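PDB 2B5D: alpha-Amylase from Thermotoga maritima, which is a glycoside hydrolase of family 57, with a mostly parallel beta-sheet core wrapped in helices and a helical C-terminal region. Local coordinates for residues L364-F367 / F368-N372; D322-H325 / K326-Q330. All blocks are in the same frame, centred on the assembly; numbering follows the deposited sequence.

Interactions 1 and 2 are each one stretch of alpha helix, on helix 360-373 and helix 309-338, and their centres lie about 12 Å apart. The two helices pack on each other: CE1 of F367 comes to 3.5 Å from CD2 of F323, and L324 reaches L370 and V371. Both contacts are partly buried. Interaction 1 sits between helix 27-47, strand 377-379 and helix 309-338, apolar on that buried flank and charged on the other, where R366 bridges to E369. Interaction 2 mixes ring packing with polar groups, one of them on the buried K327, that bond to neighbouring loops, and it pairs D322 with K326 at an interface with a second subunit.

Interaction 1 (L364-F367 / F368-N372); sequences LKRF and FELVN
Residues 364-367 run on into 368-372 as a continuous alpha helix, where the amides of F368, E369, L370 and V371 bond the carbonyl oxygens of L364, K365, R366 and F367 at 2.9 to 3.1 Å. This is part of helix 360-373, which packs in the family 57 glycoside hydrolase domain against strand 377-379 and helices 27-47 and 309-338. Its buried flank is apolar. CG2 of V371 sits over one face of the F367 ring, 3.9 Å from the centroid and displaced toward the CZ side, a CH-pi contact. With CG anti to the backbone N (chi1 179°), the F367 ring leans on along the helix toward V371. F368 turns one ring face to the carbonyl oxygen of L364, which stands 3.2 Å above the ring plane near the rim; M44 and L379 also pack on this phenylalanine. On the more polar flank, the chain of R366 folds at chi2 and chi3, bringing its guanidinium round to E369. NH1 has a second carboxylate partner in E317. The guanidinium and the E369 carboxylate planes are 60° apart, and NH2 of R366 reaches OE1 of E369 at 2.6 Å on the anti side, 23° out of the carboxylate plane.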
loop_
_atom_site.group_PDB
_atom_site.type_symbol
_atom_site.label_atom_id
_atom_site.label_comp_id
_atom_site.label_asym_id
_atom_site.label_seq_id
_atom_site.Cartn_x
_atom_site.Cartn_y
_atom_site.Cartn_z
ATOM N N LEU A 364 -38.856 6.137 15.031
ATOM C CA LEU A 364 -39.783 6.291 13.944
ATOM C C LEU A 364 -41.204 5.911 14.309
ATOM O O LEU A 364 -42.175 6.579 13.887
ATOM C CB LEU A 364 -39.319 5.533 12.697
ATOM C CG LEU A 364 -38.957 6.511 11.580
ATOM C CD1 LEU A 364 -40.218 7.224 11.138
ATOM C CD2 LEU A 364 -37.901 7.576 11.985
ATOM N N LYS A 365 -41.324 4.851 15.103
ATOM C CA LYS A 365 -42.636 4.321 15.451
ATOM C C LYS A 365 -43.328 5.249 16.451
ATOM O O LYS A 365 -44.518 5.511 16.350
ATOM C CB LYS A 365 -42.516 2.917 16.033
ATOM C CG LYS A 365 -43.868 2.239 16.281
ATOM C CD LYS A 365 -43.741 1.285 17.446
ATOM C CE LYS A 365 -44.951 0.383 17.547
ATOM N NZ LYS A 365 -44.785 -0.477 18.741
ATOM N N ARG A 366 -42.565 5.756 17.403
ATOM C CA ARG A 366 -43.120 6.629 18.398
ATOM C C ARG A 366 -43.487 7.961 17.794
ATOM O O ARG A 366 -44.496 8.537 18.179
ATOM C CB ARG A 366 -42.190 6.769 19.621
ATOM C CG ARG A 366 -42.251 5.520 20.520
ATOM C CD ARG A 366 -43.713 5.138 20.969
ATOM N NE ARG A 366 -44.256 6.174 21.856
ATOM C CZ ARG A 366 -45.459 6.724 21.744
ATOM N NH1 ARG A 366 -45.826 7.667 22.601
ATOM N NH2 ARG A 366 -46.302 6.325 20.791
ATOM N N PHE A 367 -42.676 8.438 16.849
ATOM C CA PHE A 367 -42.952 9.707 16.187
ATOM C C PHE A 367 -44.202 9.594 15.342
ATOM O O PHE A 367 -44.993 10.513 15.319
ATOM C CB PHE A 367 -41.769 10.177 15.354
ATOM C CG PHE A 367 -42.005 11.467 14.637
ATOM C CD1 PHE A 367 -41.952 12.671 15.322
ATOM C CD2 PHE A 367 -42.239 11.483 13.253
ATOM C CE1 PHE A 367 -42.158 13.904 14.650
ATOM C CE2 PHE A 367 -42.440 12.695 12.568
ATOM C CZ PHE A 367 -42.409 13.917 13.268
ATOM N N PHE A 368 -44.396 8.464 14.669
ATOM C CA PHE A 368 -45.608 8.275 13.884
ATOM C C PHE A 368 -46.836 8.291 14.777
ATOM O O PHE A 368 -47.808 8.991 14.475
ATOM C CB PHE A 368 -45.570 6.991 13.054
ATOM C CG PHE A 368 -44.657 7.059 11.857
ATOM C CD1 PHE A 368 -44.104 8.275 11.438
ATOM C CD2 PHE A 368 -44.381 5.912 11.120
ATOM C CE1 PHE A 368 -43.288 8.335 10.331
ATOM C CE2 PHE A 368 -43.567 5.965 9.994
ATOM C CZ PHE A 368 -43.022 7.176 9.599
ATOM N N GLU A 369 -46.780 7.552 15.880
ATOM C CA GLU A 369 -47.922 7.450 16.791
ATOM C C GLU A 369 -48.278 8.803 17.392
ATOM O O GLU A 369 -49.451 9.134 17.542
ATOM C CB GLU A 369 -47.687 6.385 17.877
ATOM C CG GLU A 369 -47.621 4.969 17.318
ATOM C CD GLU A 369 -47.219 3.899 18.338
ATOM O OE1 GLU A 369 -46.506 4.198 19.346
ATOM O OE2 GLU A 369 -47.638 2.734 18.121
ATOM N N LEU A 370 -47.254 9.587 17.707
ATOM C CA LEU A 370 -47.424 10.941 18.211
ATOM C C LEU A 370 -48.028 11.862 17.170
ATOM O O LEU A 370 -48.939 12.635 17.491
ATOM C CB LEU A 370 -46.086 11.483 18.675
ATOM C CG LEU A 370 -45.713 11.498 20.166
ATOM C CD1 LEU A 370 -46.602 10.636 21.070
ATOM C CD2 LEU A 370 -44.264 11.123 20.289
ATOM N N VAL A 371 -47.528 11.797 15.923
ATOM C CA VAL A 371 -48.094 12.608 14.836
ATOM C C VAL A 371 -49.533 12.211 14.595
ATOM O O VAL A 371 -50.382 13.069 14.405
ATOM C CB VAL A 371 -47.262 12.566 13.519
ATOM C CG1 VAL A 371 -48.070 13.092 12.354
ATOM C CG2 VAL A 371 -46.001 13.405 13.651
ATOM N N ASN A 372 -49.804 10.917 14.634
ATOM C CA ASN A 372 -51.158 10.422 14.532
ATOM C C ASN A 372 -52.118 11.074 15.574
ATOM O O ASN A 372 -53.225 11.465 15.226
ATOM C CB ASN A 372 -51.180 8.898 14.667
ATOM C CG ASN A 372 -50.814 8.160 13.372
ATOM O OD1 ASN A 372 -50.415 6.978 13.420
ATOM N ND2 ASN A 372 -50.945 8.826 12.225
#

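Interaction 2 (D322-H325 / K326-Q330)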
loop_
_atom_site.group_PDB
_atom_site.type_symbol
_atom_site.label_atom_id
_atom_site.label_comp_id
_atom_site.label_asym_id
_atom_site.label_seq_id
_atom_site.Cartn_x
_atom_site.Cartn_y
_atom_site.Cartn_z
ATOM N N ASP A 322 -39.616 15.750 21.471
ATOM C CA ASP A 322 -38.886 16.922 21.032
ATOM C C ASP A 322 -39.174 17.191 19.536
ATOM O O ASP A 322 -39.535 18.297 19.138
ATOM C CB ASP A 322 -37.392 16.740 21.230
ATOM C CG ASP A 322 -36.660 18.031 21.176
ATOM O OD1 ASP A 322 -36.890 18.844 22.075
ATOM O OD2 ASP A 322 -35.839 18.267 20.273
ATOM N N PHE A 323 -38.989 16.171 18.715
ATOM C CA PHE A 323 -39.145 16.345 17.306
ATOM C C PHE A 323 -40.588 16.729 16.929
ATOM O O PHE A 323 -40.776 17.710 16.186
ATOM C CB PHE A 323 -38.633 15.133 16.513
ATOM C CG PHE A 323 -38.241 15.483 15.103
ATOM C CD1 PHE A 323 -37.296 16.474 14.876
ATOM C CD2 PHE A 323 -38.834 14.839 14.018
ATOM C CE1 PHE A 323 -36.968 16.824 13.602
ATOM C CE2 PHE A 323 -38.499 15.172 12.731
ATOM C CZ PHE A 323 -37.558 16.157 12.512
ATOM N N LEU A 324 -41.564 15.988 17.476
ATOM C CA LEU A 324 -42.982 16.357 17.407
ATOM C C LEU A 324 -43.257 17.826 17.717
ATOM O O LEU A 324 -43.860 18.540 16.887
ATOM C CB LEU A 324 -43.815 15.503 18.346
ATOM C CG LEU A 324 -45.307 15.857 18.453
ATOM C CD1 LEU A 324 -46.156 15.231 17.345
ATOM C CD2 LEU A 324 -45.843 15.448 19.833
ATOM N N HIS A 325 -42.805 18.300 18.882
ATOM C CA HIS A 325 -43.032 19.681 19.257
ATOM C C HIS A 325 -42.359 20.625 18.292
ATOM O O HIS A 325 -42.935 21.627 17.922
ATOM C CB HIS A 325 -42.713 19.963 20.764
ATOM C CG HIS A 325 -43.480 19.064 21.697
ATOM N ND1 HIS A 325 -42.996 18.655 22.926
ATOM C CD2 HIS A 325 -44.671 18.428 21.537
ATOM C CE1 HIS A 325 -43.858 17.820 23.484
ATOM N NE2 HIS A 325 -44.881 17.663 22.660
ATOM N N LYS A 326 -41.152 20.322 17.859
ATOM C CA LYS A 326 -40.537 21.138 16.776
ATOM C C LYS A 326 -41.338 21.188 15.440
ATOM O O LYS A 326 -41.396 22.224 14.801
ATOM C CB LYS A 326 -39.115 20.685 16.521
ATOM C CG LYS A 326 -38.245 21.039 17.668
ATOM C CD LYS A 326 -36.891 20.395 17.607
ATOM C CE LYS A 326 -35.899 21.391 18.123
ATOM N NZ LYS A 326 -35.794 21.254 19.598
ATOM N N LYS A 327 -41.991 20.094 15.060
ATOM C CA LYS A 327 -42.707 20.066 13.759
ATOM C C LYS A 327 -44.071 20.761 13.858
ATOM O O LYS A 327 -44.580 21.333 12.866
ATOM C CB LYS A 327 -42.893 18.625 13.243
ATOM C CG LYS A 327 -41.592 17.817 12.960
ATOM C CD LYS A 327 -40.696 18.488 11.937
ATOM C CE LYS A 327 -39.732 19.447 12.601
ATOM N NZ LYS A 327 -38.824 20.203 11.699
ATOM N N GLU A 328 -44.676 20.673 15.050
ATOM C CA GLU A 328 -45.939 21.353 15.348
ATOM C C GLU A 328 -45.691 22.835 15.413
ATOM O O GLU A 328 -46.367 23.645 14.801
ATOM C CB GLU A 328 -46.459 20.872 16.681
ATOM C CG GLU A 328 -46.980 19.440 16.610
ATOM C CD GLU A 328 -47.609 18.984 17.897
ATOM O OE1 GLU A 328 -48.544 18.141 17.837
ATOM O OE2 GLU A 328 -47.181 19.474 18.964
ATOM N N SER A 329 -44.694 23.206 16.163
ATOM C CA SER A 329 -44.325 24.593 16.166
ATOM C C SER A 329 -44.093 25.095 14.710
ATOM O O SER A 329 -44.653 26.102 14.300
ATOM C CB SER A 329 -43.118 24.779 17.060
ATOM O OG SER A 329 -42.674 26.095 16.944
ATOM N N GLN A 330 -43.317 24.364 13.911
ATOM C CA GLN A 330 -42.986 24.801 12.520
ATOM C C GLN A 330 -44.246 24.849 11.616
ATOM O O GLN A 330 -44.465 25.830 10.928
ATOM C CB GLN A 330 -41.834 23.959 11.949
ATOM C CG GLN A 330 -41.581 24.109 10.405
ATOM C CD GLN A 330 -40.672 23.024 9.868
ATOM O OE1 GLN A 330 -40.915 21.826 10.063
ATOM N NE2 GLN A 330 -39.633 23.433 9.184
#
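The phenyl ring of F323 carries the aliphatic part of K327 over one face: CE stands 4.2 Å from the ring centroid in a CH-pi contact, and CG lies above the same plane nearer the rim. W246 meets the F323 ring edge-to-face. The second flat group, the imidazole of H325, has the carboxylate of E328 at its edge, where CD2 is 3.7 Å from OE2 of E328; the two planes lie 32° apart, with the side chains alongside each other.

K327 follows the phenyl because its chain bends at chi2 (-59°) and again at chi3. Beyond the ring its ammonium group has two partners, OE1 of Q330 (3.1 Å from NZ) and the hydroxyl of S241. The Q330 oxygen is approached from well above its carbonyl plane, so that bond does not use a lone pair. F323 with K327 is an i to i+4 pair, and H325 with E328 and K327 with Q330 are i to i+3 pairs, of the long helix 309-338 of the family 57 domain, whose backbone bonds include K326 N to D322 O at 2.9 Å and S329 N to H325 O at the same length.

On another flank K326 curls back at chi3 and chi4 until NZ lies 3.1 Å from OD2 of D322 in a salt bridge. NZ meets OD2 on its syn side, 31° out of the carboxylate plane. The same oxygen is hydrogen-bonded to the hydroxyl of Y252, while K326 also makes a cation-pi contact with F213 of the second subunit. E328 lays its carboxylate beside L324, with OE1 3.8 Å from CD1 of that leucine and hydrogen-bonded to the hydroxyl of S374.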